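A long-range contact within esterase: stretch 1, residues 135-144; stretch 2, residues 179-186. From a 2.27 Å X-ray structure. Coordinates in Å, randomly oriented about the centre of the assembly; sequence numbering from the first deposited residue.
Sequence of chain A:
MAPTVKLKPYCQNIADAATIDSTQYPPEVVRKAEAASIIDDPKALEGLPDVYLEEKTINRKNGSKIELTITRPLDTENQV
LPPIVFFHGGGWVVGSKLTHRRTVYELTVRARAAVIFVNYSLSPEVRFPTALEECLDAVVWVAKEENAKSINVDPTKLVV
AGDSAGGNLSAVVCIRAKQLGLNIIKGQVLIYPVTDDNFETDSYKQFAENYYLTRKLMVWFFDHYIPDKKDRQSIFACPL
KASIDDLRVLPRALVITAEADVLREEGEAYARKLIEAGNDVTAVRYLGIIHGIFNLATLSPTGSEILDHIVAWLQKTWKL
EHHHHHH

Stretch 1 135-144: CLDAVVWVAK
Stretch 2, residues 179-186: QLGLNIIK

A helix and an irregular loop meet here through hydrocarbon alone: no hydrogen bond crosses between the stretches, and 287 Å² is buried, both sides summed. Residues 135-142 are regular helix, phi/psi near -62/-43, with i to i+4 bonds such as Val 139 N to Cys 135 O and Ala 143 N to Val 139 O, both 2.9 Å; Ala 143 is at -70/-19 and Lys 144 turns out at -71/128. Stretch 2 leaves a helix at Leu 180 (-88/10), turns at Gly 181, whose positive phi (67/24) favours glycine, and runs on through Leu 182 (-93/139), Asn 183 (-117/48), Ile 184 (-102/-10) and Ile 185 (-105/121).

Ile 184 organises the contact, covering more surface than any other residue. Its chi1 is p and chi2 t, and its CA-to-CB bond points toward the helix. The register sets Ile 184 CA 6.1 Å from Ala 143 CA, and Ala 143, with nothing beyond its CB, meets the branched carbon of Ile 184 directly, CB to CB at 3.6 Å. From there the isoleucine reaches back along the helix, its CD1 3.8 Å from Val 139 CG1 and 4.0 Å from Val 140 CA.

Val 139 (chi1 t), one helical turn before Ala 143, also points toward stretch 2. Val 139 CA is 8.0 Å from Ile 185 CA, and the side chains fill the wider gap: Val 139 CG1 meets Ile 185 CG1 at 3.8 Å, the isoleucine being m, t.

The remaining contacts extend this apolar surface. Val 140 CG2 (chi1 t) approaches Leu 182 CD1 at 4.3 Å, with Leu 182 in m, t. Farther back, Leu 136 (t, p) points sideways, but its end comes nearer, bringing CD2 to 3.9 Å from Leu 180 CD2. Within stretch 2, Lys 186 NZ donates to Asn 183 O at 2.8 Å, bracing the loop locally.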

# COMPACT_ATOMS: atom_id res chain seq x y z
N CYS A 135 0.06 13.52 -24.73
CA CYS A 135 -0.46 13.35 -23.37
C CYS A 135 -0.54 14.67 -22.61
O CYS A 135 -1.54 14.96 -21.90
CB CYS A 135 0.39 12.34 -22.58
SG CYS A 135 0.30 10.64 -23.26
N LEU A 136 0.51 15.47 -22.77
CA LEU A 136 0.55 16.80 -22.18
C LEU A 136 -0.58 17.62 -22.76
O LEU A 136 -1.34 18.24 -22.02
CB LEU A 136 1.91 17.46 -22.44
CG LEU A 136 2.02 18.91 -21.96
CD1 LEU A 136 1.98 19.07 -20.42
CD2 LEU A 136 3.31 19.50 -22.52
N ASP A 137 -0.75 17.57 -24.07
CA ASP A 137 -1.85 18.29 -24.70
C ASP A 137 -3.22 17.86 -24.16
O ASP A 137 -4.14 18.68 -24.02
CB ASP A 137 -1.83 18.10 -26.21
CG ASP A 137 -0.85 19.02 -26.91
OD1 ASP A 137 -0.34 19.97 -26.28
OD2 ASP A 137 -0.61 18.79 -28.12
N ALA A 138 -3.37 16.57 -23.89
CA ALA A 138 -4.62 16.06 -23.32
C ALA A 138 -4.88 16.59 -21.91
O ALA A 138 -6.00 17.01 -21.59
CB ALA A 138 -4.61 14.55 -23.32
N VAL A 139 -3.87 16.55 -21.05
CA VAL A 139 -4.01 17.12 -19.71
C VAL A 139 -4.34 18.61 -19.76
O VAL A 139 -5.24 19.09 -19.06
CB VAL A 139 -2.72 16.92 -18.87
CG1 VAL A 139 -2.83 17.66 -17.53
CG2 VAL A 139 -2.43 15.44 -18.66
N VAL A 140 -3.62 19.35 -20.61
CA VAL A 140 -3.86 20.79 -20.78
C VAL A 140 -5.29 21.04 -21.24
O VAL A 140 -5.94 21.98 -20.77
CB VAL A 140 -2.87 21.41 -21.80
CG1 VAL A 140 -3.30 22.83 -22.19
CG2 VAL A 140 -1.47 21.39 -21.25
N TRP A 141 -5.78 20.20 -22.14
CA TRP A 141 -7.15 20.30 -22.62
C TRP A 141 -8.15 20.07 -21.48
O TRP A 141 -9.08 20.85 -21.30
CB TRP A 141 -7.39 19.33 -23.76
CG TRP A 141 -8.71 19.54 -24.47
CD1 TRP A 141 -8.91 20.29 -25.60
CD2 TRP A 141 -9.99 19.00 -24.11
NE1 TRP A 141 -10.24 20.26 -25.95
CE2 TRP A 141 -10.92 19.48 -25.06
CE3 TRP A 141 -10.45 18.17 -23.08
CZ2 TRP A 141 -12.28 19.14 -25.01
CZ3 TRP A 141 -11.80 17.84 -23.03
CH2 TRP A 141 -12.70 18.33 -23.99
N VAL A 142 -7.96 19.00 -20.70
CA VAL A 142 -8.87 18.69 -19.60
C VAL A 142 -8.87 19.77 -18.51
O VAL A 142 -9.93 20.09 -17.95
CB VAL A 142 -8.54 17.30 -18.95
CG1 VAL A 142 -9.42 17.04 -17.71
CG2 VAL A 142 -8.72 16.16 -19.95
N ALA A 143 -7.71 20.34 -18.21
CA ALA A 143 -7.60 21.34 -17.13
C ALA A 143 -8.29 22.68 -17.43
O ALA A 143 -8.59 23.46 -16.53
CB ALA A 143 -6.16 21.58 -16.80
N LYS A 144 -8.53 22.93 -18.71
CA LYS A 144 -9.15 24.18 -19.15
C LYS A 144 -10.64 24.21 -18.76
O LYS A 144 -11.39 23.27 -19.06
CB LYS A 144 -8.94 24.28 -20.66
CG LYS A 144 -8.77 25.66 -21.23
CD LYS A 144 -8.22 25.51 -22.66
CE LYS A 144 -8.00 26.84 -23.36
NZ LYS A 144 -7.24 26.66 -24.64
N GLN A 179 7.72 22.67 -16.03
CA GLN A 179 8.56 23.56 -16.84
C GLN A 179 7.77 24.63 -17.62
O GLN A 179 8.30 25.69 -17.94
CB GLN A 179 9.43 22.72 -17.78
CG GLN A 179 10.54 22.04 -16.97
CD GLN A 179 11.65 21.46 -17.80
OE1 GLN A 179 11.60 21.46 -19.04
NE2 GLN A 179 12.69 20.97 -17.11
N LEU A 180 6.51 24.34 -17.93
CA LEU A 180 5.63 25.33 -18.57
C LEU A 180 4.88 26.22 -17.56
O LEU A 180 3.98 26.98 -17.93
CB LEU A 180 4.63 24.63 -19.49
CG LEU A 180 5.11 24.22 -20.90
CD1 LEU A 180 6.57 23.78 -21.02
CD2 LEU A 180 4.17 23.19 -21.54
N GLY A 181 5.26 26.14 -16.29
CA GLY A 181 4.67 26.96 -15.24
C GLY A 181 3.21 26.66 -14.94
O GLY A 181 2.49 27.51 -14.42
N LEU A 182 2.77 25.44 -15.26
CA LEU A 182 1.38 25.05 -15.02
C LEU A 182 1.19 24.35 -13.66
O LEU A 182 2.04 23.56 -13.22
CB LEU A 182 0.91 24.14 -16.13
CG LEU A 182 1.26 24.72 -17.49
CD1 LEU A 182 0.84 23.78 -18.58
CD2 LEU A 182 0.57 26.05 -17.63
N ASN A 183 0.11 24.69 -12.97
CA ASN A 183 -0.21 24.03 -11.72
C ASN A 183 -1.52 23.29 -11.86
O ASN A 183 -2.40 23.38 -10.99
CB ASN A 183 -0.28 25.04 -10.58
CG ASN A 183 1.01 25.84 -10.43
OD1 ASN A 183 2.03 25.31 -9.98
ND2 ASN A 183 0.95 27.13 -10.77
N ILE A 184 -1.64 22.53 -12.93
CA ILE A 184 -2.91 21.94 -13.29
C ILE A 184 -3.03 20.46 -12.93
O ILE A 184 -4.13 19.92 -12.99
CB ILE A 184 -3.18 22.10 -14.78
CG1 ILE A 184 -2.06 21.42 -15.59
CG2 ILE A 184 -3.33 23.58 -15.14
CD1 ILE A 184 -2.31 21.45 -17.13
N ILE A 185 -1.93 19.83 -12.55
CA ILE A 185 -1.94 18.43 -12.12
C ILE A 185 -1.81 18.34 -10.60
O ILE A 185 -0.83 18.82 -10.04
CB ILE A 185 -0.78 17.62 -12.77
CG1 ILE A 185 -0.85 17.68 -14.30
CG2 ILE A 185 -0.81 16.17 -12.33
CD1 ILE A 185 0.36 17.05 -14.96
N LYS A 186 -2.80 17.73 -9.94
CA LYS A 186 -2.82 17.67 -8.48
C LYS A 186 -2.24 16.42 -7.86
O LYS A 186 -2.12 16.33 -6.62
CB LYS A 186 -4.26 17.85 -7.97
CG LYS A 186 -5.01 19.00 -8.61
CD LYS A 186 -4.27 20.33 -8.37
CE LYS A 186 -4.99 21.48 -9.08
NZ LYS A 186 -4.22 22.77 -8.99